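PDB 4YN1: fusolin from Anomala cuprea entomopoxvirus, which forms the crystalline spindles that enhance viral virulence and is probably a chitin-active lytic polysaccharide monooxygenase. Local coordinates for residues Pro75-Ile80 with Pro146-Val151. Numbering follows the deposited sequence.
With NAG (2-acetamido-2-deoxy-beta-D-glucopyranose), chain B; NAG (2-acetamido-2-deoxy-beta-D-glucopyranose), chain C.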
# COMPACT_ATOMS: atom_id res chain seq x y z
N PRO A 75 -18.03 7.23 -15.95
CA PRO A 75 -17.34 7.47 -17.22
C PRO A 75 -16.25 8.54 -17.27
O PRO A 75 -15.49 8.52 -18.21
CB PRO A 75 -18.51 7.77 -18.21
CG PRO A 75 -19.57 8.25 -17.40
CD PRO A 75 -19.46 7.58 -16.04
N ASN A 76 -16.12 9.38 -16.25
CA ASN A 76 -15.07 10.41 -16.20
C ASN A 76 -13.72 9.89 -15.60
O ASN A 76 -12.88 10.70 -15.23
CB ASN A 76 -15.56 11.57 -15.33
CG ASN A 76 -16.83 12.22 -15.85
OD1 ASN A 76 -17.00 12.37 -17.05
ND2 ASN A 76 -17.70 12.66 -14.95
N PHE A 77 -13.55 8.55 -15.49
CA PHE A 77 -12.36 7.92 -14.90
C PHE A 77 -10.99 8.41 -15.39
O PHE A 77 -10.03 8.29 -14.63
CB PHE A 77 -12.43 6.37 -15.05
CG PHE A 77 -12.45 5.87 -16.47
CD1 PHE A 77 -11.27 5.67 -17.16
CD2 PHE A 77 -13.64 5.53 -17.09
CE1 PHE A 77 -11.29 5.26 -18.50
CE2 PHE A 77 -13.66 5.12 -18.41
CZ PHE A 77 -12.49 5.01 -19.12
N ARG A 78 -10.85 8.86 -16.65
CA ARG A 78 -9.56 9.30 -17.17
C ARG A 78 -9.07 10.59 -16.54
O ARG A 78 -7.88 10.88 -16.62
CB ARG A 78 -9.60 9.53 -18.69
CG ARG A 78 -9.84 8.24 -19.46
CD ARG A 78 -10.03 8.46 -20.94
NE ARG A 78 -10.54 7.26 -21.64
CZ ARG A 78 -11.82 6.92 -21.77
NH1 ARG A 78 -12.78 7.68 -21.24
NH2 ARG A 78 -12.15 5.82 -22.43
N ASP A 79 -9.98 11.38 -16.01
CA ASP A 79 -9.69 12.68 -15.44
C ASP A 79 -9.26 12.54 -14.00
O ASP A 79 -10.09 12.33 -13.14
CB ASP A 79 -10.94 13.58 -15.56
CG ASP A 79 -10.72 15.01 -15.07
OD1 ASP A 79 -9.57 15.35 -14.71
OD2 ASP A 79 -11.71 15.77 -15.01
N ILE A 80 -7.96 12.66 -13.73
CA ILE A 80 -7.46 12.53 -12.35
C ILE A 80 -8.07 13.56 -11.39
O ILE A 80 -8.30 13.23 -10.23
CB ILE A 80 -5.90 12.47 -12.32
CG1 ILE A 80 -5.38 11.75 -11.04
CG2 ILE A 80 -5.28 13.86 -12.50
CD1 ILE A 80 -5.66 10.27 -11.00
N PRO A 146 -10.77 -3.96 -21.29
CA PRO A 146 -9.57 -3.11 -21.32
C PRO A 146 -9.35 -2.35 -20.01
O PRO A 146 -10.30 -2.02 -19.30
CB PRO A 146 -9.86 -2.16 -22.49
CG PRO A 146 -11.32 -1.99 -22.45
CD PRO A 146 -11.86 -3.35 -22.08
N SER A 147 -8.09 -2.07 -19.69
CA SER A 147 -7.75 -1.38 -18.46
C SER A 147 -6.37 -0.80 -18.59
O SER A 147 -5.64 -1.12 -19.53
CB SER A 147 -7.81 -2.35 -17.28
OG SER A 147 -6.73 -3.28 -17.39
N TYR A 148 -5.97 0.02 -17.60
CA TYR A 148 -4.65 0.62 -17.58
C TYR A 148 -4.19 0.84 -16.15
O TYR A 148 -4.98 0.73 -15.23
CB TYR A 148 -4.57 1.91 -18.41
CG TYR A 148 -5.37 3.06 -17.83
CD1 TYR A 148 -6.76 3.05 -17.86
CD2 TYR A 148 -4.74 4.17 -17.27
CE1 TYR A 148 -7.50 4.14 -17.43
CE2 TYR A 148 -5.48 5.22 -16.72
CZ TYR A 148 -6.86 5.21 -16.84
OH TYR A 148 -7.66 6.19 -16.31
N PHE A 149 -2.91 1.03 -15.99
CA PHE A 149 -2.28 1.23 -14.68
C PHE A 149 -1.66 2.59 -14.58
O PHE A 149 -0.94 3.01 -15.50
CB PHE A 149 -1.15 0.22 -14.45
CG PHE A 149 -1.62 -1.18 -14.13
CD1 PHE A 149 -1.89 -2.08 -15.13
CD2 PHE A 149 -1.85 -1.55 -12.81
CE1 PHE A 149 -2.33 -3.38 -14.83
CE2 PHE A 149 -2.30 -2.85 -12.51
CZ PHE A 149 -2.49 -3.76 -13.52
N GLU A 150 -1.82 3.22 -13.42
CA GLU A 150 -1.10 4.41 -13.03
C GLU A 150 -0.38 4.10 -11.71
O GLU A 150 -0.95 3.42 -10.85
CB GLU A 150 -2.06 5.58 -12.78
CG GLU A 150 -2.63 6.12 -14.08
CD GLU A 150 -3.63 7.24 -13.93
OE1 GLU A 150 -4.04 7.54 -12.78
OE2 GLU A 150 -4.07 7.79 -14.97
N VAL A 151 0.87 4.53 -11.59
CA VAL A 151 1.63 4.36 -10.37
C VAL A 151 2.14 5.69 -9.90
O VAL A 151 2.67 6.47 -10.68
CB VAL A 151 2.77 3.35 -10.49
CG1 VAL A 151 3.38 3.08 -9.13
CG2 VAL A 151 2.28 2.04 -11.13
C1 NAG B . -2.70 8.63 -18.27
C2 NAG B . -3.24 10.00 -17.86
C3 NAG B . -4.61 10.19 -18.50
C4 NAG B . -4.52 10.01 -20.01
C5 NAG B . -3.88 8.66 -20.32
C6 NAG B . -3.65 8.42 -21.80
C7 NAG B . -2.83 11.06 -15.69
C8 NAG B . -2.98 10.93 -14.20
N2 NAG B . -3.34 10.06 -16.41
O3 NAG B . -5.13 11.48 -18.16
O4 NAG B . -5.83 10.03 -20.58
O5 NAG B . -2.59 8.61 -19.69
O6 NAG B . -2.86 9.46 -22.38
O7 NAG B . -2.29 12.03 -16.21
C1 NAG C . -6.31 11.25 -21.07
C2 NAG C . -7.27 10.95 -22.22
C3 NAG C . -7.85 12.27 -22.72
C4 NAG C . -8.53 13.02 -21.59
C5 NAG C . -7.61 13.15 -20.38
C6 NAG C . -8.35 13.64 -19.15
C7 NAG C . -6.92 9.01 -23.71
C8 NAG C . -6.07 8.42 -24.80
N2 NAG C . -6.59 10.24 -23.29
O3 NAG C . -8.81 11.97 -23.72
O4 NAG C . -8.85 14.34 -22.02
O5 NAG C . -7.05 11.88 -20.03
O6 NAG C . -7.44 14.16 -18.19
O7 NAG C . -7.89 8.40 -23.25
O HOH W 1 -6.47 8.55 -15.58
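Phe77 and Tyr148 meet edge to edge, their planes inclined at about 47°: Tyr148 OH lies near the plane of the Phe77 ring, 3.7 Å from Phe77 CD1, and Tyr148 CE1 packs 4.1 Å from the same carbon. Beyond the Tyr148 ring, in its plane, lie Glu150 OE2 and a bridging water. With CG between the backbone N and the carbonyl carbon (chi1 62°), the Phe77 ring turns its CD1 side to Tyr148 and sets CZ 3.2 Å above the Arg78 guanidinium plane, over its centre. The water joins the segments, donating to Arg78 O and to Glu150 OE2 (2.6 Å) and hydrogen-bonding Tyr148 OH. Extended beyond CG, Glu150 also accepts on OE2 a hydrogen bond from N2 of the chain B N-acetylglucosamine (2.8 Å, N-H...O angle 160°), while OE1 is held by Tyr152 and, as a salt bridge, by Arg214. Ile80 CD1 reaches to 3.6 Å from Glu150 OE1, and Ile80 CB abuts the sugar's acetamido methyl C8. The contact is thus part of the glycan pocket. It joins the loop after strand 70-72, which leads into helix 80-87 with Asp79 as N-cap, to strand 147-154, paired between strands 170-176 and 209-217.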